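Local atomic coordinates of putative diguanylate cyclase (GGDEF) with PAS/PAC domain (Rhodopseudomonas palustris, PDB entry 3LIF), a protein that probably makes cyclic di-GMP from two molecules of GTP, and is represented by its extracellular sensor domain of PDC fold. Residues Phe154-Lys159 and Ile180-Leu185; Ser13-Arg18 and Pro205-Tyr209; Leu76-Gly80 and Asn95-Phe101. One frame throughout, in Å; residues are numbered along the deposited sequence.

Contact 1 (Phe154-Lys159 and Ile180-Leu185)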
loop_
_atom_site.group_PDB
_atom_site.type_symbol
_atom_site.label_atom_id
_atom_site.label_comp_id
_atom_site.label_asym_id
_atom_site.label_seq_id
_atom_site.Cartn_x
_atom_site.Cartn_y
_atom_site.Cartn_z
ATOM N N PHE A 154 8.560 -0.725 1.183
ATOM C CA PHE A 154 8.525 -0.154 -0.150
ATOM C C PHE A 154 9.642 0.910 -0.327
ATOM O O PHE A 154 10.336 0.953 -1.357
ATOM C CB PHE A 154 7.168 0.463 -0.448
ATOM C CG PHE A 154 6.100 -0.532 -0.746
ATOM C CD1 PHE A 154 5.963 -1.063 -2.025
ATOM C CD2 PHE A 154 5.181 -0.882 0.235
ATOM C CE1 PHE A 154 4.971 -1.967 -2.315
ATOM C CE2 PHE A 154 4.162 -1.802 -0.038
ATOM C CZ PHE A 154 4.050 -2.341 -1.325
ATOM N N SER A 155 9.810 1.777 0.652
ATOM C CA SER A 155 10.776 2.821 0.446
ATOM C C SER A 155 12.173 2.224 0.289
ATOM O O SER A 155 13.020 2.748 -0.401
ATOM C CB SER A 155 10.726 3.848 1.581
ATOM O OG SER A 155 10.685 3.216 2.831
ATOM N N THR A 156 12.422 1.095 0.918
ATOM C CA THR A 156 13.737 0.494 0.890
ATOM C C THR A 156 14.002 -0.093 -0.473
ATOM O O THR A 156 15.074 0.014 -0.998
ATOM C CB THR A 156 13.746 -0.570 1.970
ATOM O OG1 THR A 156 13.962 0.119 3.201
ATOM C CG2 THR A 156 14.782 -1.706 1.747
ATOM N N PHE A 157 13.008 -0.731 -1.036
ATOM C CA PHE A 157 13.101 -1.173 -2.383
ATOM C C PHE A 157 13.290 0.060 -3.274
ATOM O O PHE A 157 14.062 0.005 -4.246
ATOM C CB PHE A 157 11.786 -1.850 -2.754
ATOM C CG PHE A 157 11.734 -2.352 -4.159
ATOM C CD1 PHE A 157 12.746 -3.163 -4.661
ATOM C CD2 PHE A 157 10.673 -2.044 -4.984
ATOM C CE1 PHE A 157 12.688 -3.643 -5.980
ATOM C CE2 PHE A 157 10.610 -2.507 -6.293
ATOM C CZ PHE A 157 11.619 -3.311 -6.788
ATOM N N TYR A 158 12.606 1.172 -2.951
ATOM C CA TYR A 158 12.543 2.251 -3.928
ATOM C C TYR A 158 13.884 2.923 -3.998
ATOM O O TYR A 158 14.311 3.375 -5.066
ATOM C CB TYR A 158 11.424 3.282 -3.707
ATOM C CG TYR A 158 10.036 2.753 -3.934
ATOM C CD1 TYR A 158 9.815 1.641 -4.753
ATOM C CD2 TYR A 158 8.948 3.336 -3.308
ATOM C CE1 TYR A 158 8.535 1.124 -4.942
ATOM C CE2 TYR A 158 7.660 2.847 -3.482
ATOM C CZ TYR A 158 7.457 1.741 -4.296
ATOM O OH TYR A 158 6.176 1.269 -4.473
ATOM N N LYS A 159 14.585 2.945 -2.876
ATOM C CA LYS A 159 15.894 3.555 -2.911
ATOM C C LYS A 159 16.976 2.747 -3.660
ATOM O O LYS A 159 18.043 3.273 -3.924
ATOM C CB LYS A 159 16.347 3.981 -1.527
ATOM C CG LYS A 159 16.908 2.905 -0.701
ATOM C CD LYS A 159 17.289 3.511 0.651
ATOM C CE LYS A 159 18.621 4.270 0.542
ATOM N NZ LYS A 159 18.916 4.804 1.881
ATOM N N ILE A 180 3.179 5.867 0.056
ATOM C CA ILE A 180 4.547 6.134 0.368
ATOM C C ILE A 180 5.210 6.882 -0.743
ATOM O O ILE A 180 4.826 6.779 -1.924
ATOM C CB ILE A 180 5.342 4.887 0.721
ATOM C CG1 ILE A 180 6.772 5.335 1.106
ATOM C CG2 ILE A 180 5.301 3.874 -0.364
ATOM C CD1 ILE A 180 6.803 6.434 2.424
ATOM N N GLN A 181 6.174 7.689 -0.351
ATOM C CA GLN A 181 6.938 8.404 -1.329
ATOM C C GLN A 181 8.450 8.422 -1.013
ATOM O O GLN A 181 8.889 8.621 0.121
ATOM C CB GLN A 181 6.250 9.753 -1.605
ATOM C CG GLN A 181 7.099 10.986 -1.484
ATOM C CD GLN A 181 8.170 11.050 -2.530
ATOM O OE1 GLN A 181 8.020 10.533 -3.630
ATOM N NE2 GLN A 181 9.266 11.648 -2.176
ATOM N N TRP A 182 9.233 8.086 -2.023
ATOM C CA TRP A 182 10.665 8.145 -1.890
ATOM C C TRP A 182 11.236 9.332 -2.738
ATOM O O TRP A 182 10.866 9.497 -3.918
ATOM C CB TRP A 182 11.281 6.774 -2.238
ATOM C CG TRP A 182 12.771 6.847 -2.335
ATOM C CD1 TRP A 182 13.525 6.911 -3.486
ATOM C CD2 TRP A 182 13.694 6.943 -1.250
ATOM N NE1 TRP A 182 14.858 7.009 -3.175
ATOM C CE2 TRP A 182 14.992 7.035 -1.812
ATOM C CE3 TRP A 182 13.558 6.948 0.146
ATOM C CZ2 TRP A 182 16.153 7.134 -1.020
ATOM C CZ3 TRP A 182 14.734 7.066 0.953
ATOM C CH2 TRP A 182 16.003 7.150 0.359
ATOM N N PRO A 183 12.166 10.142 -2.176
ATOM C CA PRO A 183 12.876 10.064 -0.881
ATOM C C PRO A 183 12.253 10.886 0.284
ATOM O O PRO A 183 12.696 10.765 1.399
ATOM C CB PRO A 183 14.229 10.706 -1.226
ATOM C CG PRO A 183 13.859 11.785 -2.213
ATOM C CD PRO A 183 12.775 11.173 -3.056
ATOM N N SER A 184 11.261 11.725 0.043
ATOM C CA SER A 184 10.674 12.468 1.128
ATOM C C SER A 184 10.232 11.600 2.301
ATOM O O SER A 184 10.300 12.042 3.389
ATOM C CB SER A 184 9.441 13.269 0.637
ATOM O OG SER A 184 8.251 12.476 0.688
ATOM N N LEU A 185 9.727 10.393 2.086
ATOM C CA LEU A 185 9.114 9.601 3.180
ATOM C C LEU A 185 7.726 10.111 3.641
ATOM O O LEU A 185 7.171 9.623 4.620
ATOM C CB LEU A 185 10.056 9.429 4.388
ATOM C CG LEU A 185 11.308 8.596 4.077
ATOM C CD1 LEU A 185 12.149 8.267 5.299
ATOM C CD2 LEU A 185 10.970 7.337 3.270
#

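Contact 2 (Ser13-Arg18 and Pro205-Tyr209)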
loop_
_atom_site.group_PDB
_atom_site.type_symbol
_atom_site.label_atom_id
_atom_site.label_comp_id
_atom_site.label_asym_id
_atom_site.label_seq_id
_atom_site.Cartn_x
_atom_site.Cartn_y
_atom_site.Cartn_z
ATOM N N SER A 13 15.289 7.519 -22.467
ATOM C CA SER A 13 15.017 7.726 -21.093
ATOM C C SER A 13 13.500 7.429 -20.847
ATOM O O SER A 13 13.155 6.668 -19.933
ATOM C CB SER A 13 15.421 9.119 -20.690
ATOM O OG SER A 13 14.680 9.425 -19.543
ATOM N N GLU A 14 12.621 7.986 -21.697
ATOM C CA GLU A 14 11.208 7.683 -21.626
ATOM C C GLU A 14 11.046 6.171 -21.665
ATOM O O GLU A 14 10.332 5.583 -20.864
ATOM C CB GLU A 14 10.414 8.350 -22.754
ATOM C CG GLU A 14 8.935 8.023 -22.740
ATOM C CD GLU A 14 8.127 8.676 -23.874
ATOM O OE1 GLU A 14 8.442 9.823 -24.279
ATOM O OE2 GLU A 14 7.149 8.042 -24.350
ATOM N N THR A 15 11.714 5.499 -22.576
ATOM C CA THR A 15 11.599 4.071 -22.523
ATOM C C THR A 15 12.045 3.500 -21.160
ATOM O O THR A 15 11.466 2.535 -20.690
ATOM C CB THR A 15 12.302 3.394 -23.731
ATOM O OG1 THR A 15 11.574 3.733 -24.894
ATOM C CG2 THR A 15 12.261 1.876 -23.649
ATOM N N GLU A 16 13.072 4.031 -20.514
ATOM C CA GLU A 16 13.509 3.304 -19.324
ATOM C C GLU A 16 12.511 3.545 -18.224
ATOM O O GLU A 16 12.254 2.650 -17.422
ATOM C CB GLU A 16 14.878 3.716 -18.812
ATOM C CG GLU A 16 16.012 3.547 -19.780
ATOM C CD GLU A 16 17.200 4.437 -19.383
ATOM O OE1 GLU A 16 17.038 5.312 -18.462
ATOM O OE2 GLU A 16 18.280 4.264 -19.987
HETATM N N MSE A 17 11.994 4.774 -18.188
HETATM C CA MSE A 17 11.012 5.183 -17.227
HETATM C C MSE A 17 9.784 4.324 -17.431
HETATM O O MSE A 17 9.301 3.739 -16.471
HETATM C CB MSE A 17 10.641 6.642 -17.386
HETATM C CG MSE A 17 11.793 7.611 -17.278
HETATM SE SE MSE A 17 12.378 7.687 -15.471
HETATM C CE MSE A 17 11.476 9.413 -15.132
ATOM N N ARG A 18 9.288 4.198 -18.659
ATOM C CA ARG A 18 8.080 3.400 -18.841
ATOM C C ARG A 18 8.317 1.967 -18.359
ATOM O O ARG A 18 7.439 1.393 -17.716
ATOM C CB ARG A 18 7.451 3.510 -20.258
ATOM C CG ARG A 18 6.988 4.922 -20.518
ATOM C CD ARG A 18 6.668 5.314 -21.989
ATOM N NE ARG A 18 5.224 5.307 -22.146
ATOM C CZ ARG A 18 4.455 6.319 -22.514
ATOM N NH1 ARG A 18 4.956 7.498 -22.872
ATOM N NH2 ARG A 18 3.146 6.117 -22.557
ATOM N N PRO A 205 -4.064 4.570 -18.216
ATOM C CA PRO A 205 -3.900 4.010 -16.915
ATOM C C PRO A 205 -2.384 3.691 -16.787
ATOM O O PRO A 205 -1.936 3.338 -15.685
ATOM C CB PRO A 205 -4.604 2.620 -17.025
ATOM C CG PRO A 205 -4.583 2.282 -18.449
ATOM C CD PRO A 205 -4.823 3.633 -19.086
ATOM N N ASP A 206 -1.543 3.873 -17.821
ATOM C CA ASP A 206 -0.487 4.887 -17.971
ATOM C C ASP A 206 -0.376 5.687 -19.276
ATOM O O ASP A 206 -1.109 5.394 -20.285
ATOM C CB ASP A 206 0.725 3.981 -18.068
ATOM C CG ASP A 206 0.551 2.940 -19.248
ATOM O OD1 ASP A 206 -0.177 1.920 -19.143
ATOM O OD2 ASP A 206 1.065 3.190 -20.344
ATOM N N GLY A 207 0.630 6.578 -19.364
ATOM C CA GLY A 207 1.750 6.654 -18.469
ATOM C C GLY A 207 2.971 7.610 -18.587
ATOM O O GLY A 207 3.900 7.379 -17.810
ATOM N N TYR A 208 3.056 8.691 -19.387
ATOM C CA TYR A 208 4.318 9.540 -19.269
ATOM C C TYR A 208 4.296 11.021 -19.657
ATOM O O TYR A 208 3.897 11.321 -20.735
ATOM C CB TYR A 208 5.377 8.932 -20.150
ATOM C CG TYR A 208 6.782 9.481 -20.052
ATOM C CD1 TYR A 208 7.684 8.976 -19.108
ATOM C CD2 TYR A 208 7.246 10.443 -20.968
ATOM C CE1 TYR A 208 9.015 9.448 -19.035
ATOM C CE2 TYR A 208 8.570 10.939 -20.914
ATOM C CZ TYR A 208 9.453 10.427 -19.945
ATOM O OH TYR A 208 10.743 10.888 -19.873
ATOM N N TYR A 209 4.782 11.955 -18.847
ATOM C CA TYR A 209 4.590 13.375 -19.206
ATOM C C TYR A 209 5.359 14.368 -18.357
ATOM O O TYR A 209 6.006 14.006 -17.389
ATOM C CB TYR A 209 3.107 13.768 -19.170
ATOM C CG TYR A 209 2.474 13.632 -17.811
ATOM C CD1 TYR A 209 2.509 14.668 -16.906
ATOM C CD2 TYR A 209 1.862 12.445 -17.425
ATOM C CE1 TYR A 209 1.957 14.519 -15.653
ATOM C CE2 TYR A 209 1.313 12.296 -16.170
ATOM C CZ TYR A 209 1.350 13.327 -15.289
ATOM O OH TYR A 209 0.801 13.178 -14.016
HETATM O O HOH W 1 3.848 3.599 -19.926
#

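Contact 3 (Leu76-Gly80 and Asn95-Phe101)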
loop_
_atom_site.group_PDB
_atom_site.type_symbol
_atom_site.label_atom_id
_atom_site.label_comp_id
_atom_site.label_asym_id
_atom_site.label_seq_id
_atom_site.Cartn_x
_atom_site.Cartn_y
_atom_site.Cartn_z
ATOM N N LEU A 76 -10.202 -9.273 14.932
ATOM C CA LEU A 76 -11.348 -8.679 15.565
ATOM C C LEU A 76 -12.513 -9.629 15.366
ATOM O O LEU A 76 -12.709 -10.142 14.209
ATOM C CB LEU A 76 -11.736 -7.378 14.856
ATOM C CG LEU A 76 -10.796 -6.172 14.782
ATOM C CD1 LEU A 76 -11.567 -4.995 14.180
ATOM C CD2 LEU A 76 -10.122 -5.790 16.110
ATOM N N ASP A 77 -13.317 -9.844 16.420
ATOM C CA ASP A 77 -14.524 -10.676 16.271
ATOM C C ASP A 77 -15.664 -9.798 15.880
ATOM O O ASP A 77 -15.456 -8.764 15.300
ATOM C CB ASP A 77 -14.914 -11.224 17.624
ATOM C CG ASP A 77 -15.210 -10.098 18.689
ATOM O OD1 ASP A 77 -15.681 -8.927 18.385
ATOM O OD2 ASP A 77 -14.960 -10.432 19.875
ATOM N N ALA A 78 -16.890 -10.259 15.999
ATOM C CA ALA A 78 -17.811 -10.199 14.927
ATOM C C ALA A 78 -18.433 -8.840 15.489
ATOM O O ALA A 78 -19.191 -8.117 14.815
ATOM C CB ALA A 78 -18.806 -11.307 14.989
ATOM N N ASP A 79 -18.053 -8.507 16.738
ATOM C CA ASP A 79 -18.438 -7.261 17.431
ATOM C C ASP A 79 -17.333 -6.221 17.360
ATOM O O ASP A 79 -17.456 -5.129 17.927
ATOM C CB ASP A 79 -18.842 -7.481 18.930
ATOM C CG ASP A 79 -20.035 -8.447 19.110
ATOM O OD1 ASP A 79 -21.122 -8.135 18.609
ATOM O OD2 ASP A 79 -19.877 -9.508 19.747
ATOM N N GLY A 80 -16.255 -6.512 16.657
ATOM C CA GLY A 80 -15.275 -5.459 16.451
ATOM C C GLY A 80 -14.261 -5.425 17.574
ATOM O O GLY A 80 -13.479 -4.498 17.663
ATOM N N ASN A 95 -12.880 -1.942 18.462
ATOM C CA ASN A 95 -12.535 -1.188 17.244
ATOM C C ASN A 95 -13.649 -1.177 16.200
ATOM O O ASN A 95 -13.431 -0.835 15.038
ATOM C CB ASN A 95 -11.227 -1.689 16.627
ATOM C CG ASN A 95 -10.056 -1.508 17.555
ATOM O OD1 ASN A 95 -9.607 -2.454 18.161
ATOM N ND2 ASN A 95 -9.567 -0.302 17.681
ATOM N N SER A 96 -14.845 -1.536 16.647
ATOM C CA SER A 96 -16.041 -1.522 15.790
ATOM C C SER A 96 -16.337 -0.158 15.188
ATOM O O SER A 96 -17.231 -0.030 14.346
ATOM C CB SER A 96 -17.244 -1.928 16.614
ATOM O OG SER A 96 -17.217 -1.112 17.766
ATOM N N ASP A 97 -15.584 0.855 15.574
ATOM C CA ASP A 97 -15.816 2.114 14.927
ATOM C C ASP A 97 -15.060 2.170 13.576
ATOM O O ASP A 97 -15.327 2.996 12.726
ATOM C CB ASP A 97 -15.420 3.246 15.817
ATOM C CG ASP A 97 -13.931 3.316 16.005
ATOM O OD1 ASP A 97 -13.351 4.355 15.672
ATOM O OD2 ASP A 97 -13.298 2.331 16.452
ATOM N N ARG A 98 -14.132 1.247 13.379
ATOM C CA ARG A 98 -13.148 1.361 12.351
ATOM C C ARG A 98 -13.794 1.017 10.993
ATOM O O ARG A 98 -14.607 0.085 10.921
ATOM C CB ARG A 98 -12.073 0.395 12.753
ATOM C CG ARG A 98 -10.721 0.885 12.566
ATOM C CD ARG A 98 -10.417 2.103 13.352
ATOM N NE ARG A 98 -8.990 2.123 13.625
ATOM C CZ ARG A 98 -8.246 3.215 13.684
ATOM N NH1 ARG A 98 -8.813 4.384 13.473
ATOM N NH2 ARG A 98 -6.927 3.116 13.943
ATOM N N SER A 99 -13.509 1.794 9.944
ATOM C CA SER A 99 -14.270 1.617 8.663
ATOM C C SER A 99 -14.089 0.265 8.025
ATOM O O SER A 99 -15.041 -0.324 7.443
ATOM C CB SER A 99 -13.898 2.658 7.594
ATOM O OG SER A 99 -12.513 2.657 7.449
ATOM N N TYR A 100 -12.862 -0.221 8.072
ATOM C CA TYR A 100 -12.646 -1.532 7.494
ATOM C C TYR A 100 -13.488 -2.570 8.192
ATOM O O TYR A 100 -13.972 -3.516 7.529
ATOM C CB TYR A 100 -11.199 -1.936 7.506
ATOM C CG TYR A 100 -10.566 -2.044 8.867
ATOM C CD1 TYR A 100 -9.820 -1.000 9.361
ATOM C CD2 TYR A 100 -10.666 -3.213 9.645
ATOM C CE1 TYR A 100 -9.178 -1.086 10.556
ATOM C CE2 TYR A 100 -10.013 -3.304 10.899
ATOM C CZ TYR A 100 -9.268 -2.223 11.316
ATOM O OH TYR A 100 -8.618 -2.182 12.517
ATOM N N PHE A 101 -13.684 -2.407 9.506
ATOM C CA PHE A 101 -14.514 -3.348 10.228
ATOM C C PHE A 101 -15.925 -3.200 9.768
ATOM O O PHE A 101 -16.559 -4.188 9.385
ATOM C CB PHE A 101 -14.457 -3.171 11.725
ATOM C CG PHE A 101 -15.551 -3.914 12.443
ATOM C CD1 PHE A 101 -15.420 -5.252 12.722
ATOM C CD2 PHE A 101 -16.711 -3.267 12.848
ATOM C CE1 PHE A 101 -16.404 -5.938 13.387
ATOM C CE2 PHE A 101 -17.738 -3.980 13.497
ATOM C CZ PHE A 101 -17.582 -5.314 13.746
#

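Contact 1 (Phe154-Lys159 and Ile180-Leu185)
Ile-180 and Trp-182, two residues apart on an edge strand, pack against one side of helix 151-158 and the lysine that follows: Ile-180 on Phe-154, Ser-155 and Tyr-158, Trp-182 on Ser-155, Tyr-158 and Lys-159. Apolar and aromatic packing makes the contact, with no hydrogen bond crossing it. The apolar part centres on Ile-180, whose CG2 branch sits 3.9 Å from Phe-154 CB and 4.0 Å from Tyr-158 CE2. Phe-154 is thus touched at the root of its side chain, while its ring leads off elsewhere, and Tyr-158 on its ring. The CB atom of Tyr-158 also meets Trp-182 CB, 3.8 Å away, near the plane of the tyrosine ring. A smaller contact joins Ser-155 CB to Leu-185 CD2 at 3.9 Å.

The aromatic part belongs to Trp-182. With CG anti to its backbone N (chi1 171°), the indole reaches to Lys-159, whose CB lies over the six-membered ring as a CH-pi contact of doubtful exact spacing at this resolution. Pro-183, after a cis peptide bond, puts CB over the other face, so the indole has a neighbour on each face.

The axes of the two short segments run 25° apart. The contact packs a helix on an edge strand of the PDC sensor's second antiparallel sheet, between that sheet, where Tyr-158 also covers Ile-169 and Leu-171, and long helix 5-47.

Contact 2 (Ser13-Arg18 and Pro205-Tyr209)
The long N-terminal helix that spans both modules of a double PDC sensor rests here on an edge strand of the second sheet, where Glu-14, Met-17 and Arg-18 gather round the side chain of Tyr-208. The phenol projects from strand to helix with CG anti to its backbone N (chi1 -171°), and the contact is built along its length.

Glu-14 covers one face. Its CG stands 3.4 Å from the centroid of the Tyr-208 ring and only 13° off the ring normal, a CH-pi contact almost over the centre, and its carboxylate continues across the ring at 26° to the plane. Met-17, a selenomethionine, crosses the tyrosine at about a right angle and brings CB to 3.6 Å from CE1 of Tyr-208. Arg-18 reaches the root of the same side chain: a bend at chi3 brings the guanidinium face over Tyr-208 CB, with CZ 3.6 Å from that atom.

Charge adds a second layer. Arg-18 NH1 forms a salt bridge with Glu-14 OE2 at 2.7 Å, one helical turn back, which ties together the two groups that pack on the tyrosine; the hydrogen bond within it is weak. Asp-206 OD2 approaches the edge of the guanidinium but remains 4.2 Å from Arg-18 NH2, beyond a salt bridge. A water bridges the two residues, donating to Asp-206 OD2 (2.8 Å) and accepting weakly from Arg-18 NE. NH2 itself binds a citrate, probably from the crystallisation liquor.

Neighbouring strand 219-226 continues the packing: Ala-223 touches both Met-17 and Tyr-208, Tyr-221 meets the Tyr-208 ring, and Arg-225 bonds to Arg-18 O. Tyr-209 points away from helix 5-47 and packs on helix 195-203, so strand 206-212 lies between two helices.

Contact 3 (Leu76-Gly80 and Asn95-Phe101)
The ring of Phe-101 has the backbone of Gly-80 laid over one face and one carbonyl oxygen of the same turn, Ala-78 O, at its edge. Gly-80 CA stands 3.7 Å from the ring centroid, 27° off the normal, in a CH-pi contact. Lacking a side chain, and at a positive phi (88°), Gly-80 lets both the Phe-101 ring and Ser-96 CB close in on its CA. Ala-78 O lies in the ring plane, 3.4 Å from Phe-101 CZ, where it probably faces slightly positive ring hydrogens. Asp-77 O comes in obliquely. The second ring, Tyr-100, has Arg-98 CB towards the rim of one face, while Leu-76 CD1 approaches it obliquely, 4.0 Å from CE2. The same methyl lies 4.1 Å from Phe-101 CD1 and so touches both aromatic side chains.

One hydrogen bond crosses the contact: Asn-95 N donates to Gly-80 O at 2.7 Å, nearly straight at 160° and tilted from the carbonyl plane. Ser-96 follows with CB 3.5 Å from Asp-79 O, while its hydroxyl turns to Asp-94.

Each side is shaped by a type I turn. In the first, Gly-80 N bonds back to Asp-77 O, and Asp-77 OD1 forms an Asx turn with Asp-79 N, whose place is less sure, besides receiving Gln-81 N. In the second, Arg-98 N returns to Asn-95 O, bringing Arg-98 to the N-cap position of the helix that carries both rings.

Tyr-100 OH and Arg-98 NE bind a diol, probably from the crystallisation liquor, consistent with a pocket such as related sensors use for ligands. Segment 76-80 joins antiparallel strands 70-76 and 82-85 of the first sheet, and helix 99-106 packs against that sheet, with Phe-101 on Val-144 and Tyr-100 on Val-144, Val-146 and Leu-113.

The three contacts sample both PDC modules, and all are partly buried. Contacts 1 and 2 belong to the second sheet and touch its two outermost strands, 178-182 and 206-212; contact 3 belongs to the first, its centre about 41 Å from that of contact 2, on the opposite side of the chain's centre. Contact 1 is innermost, its centre about 12 Å from that of the chain, and relies on apolar and aromatic packing. Contact 2, farther out, adds a salt bridge and a water to the packing on its tyrosine. Contact 3, equally far out, combines a backbone hydrogen bond with Leu-76 and a glycine CA packed on rings. Helix 5-47 forms one side of contact 2 and backs the helix of contact 1.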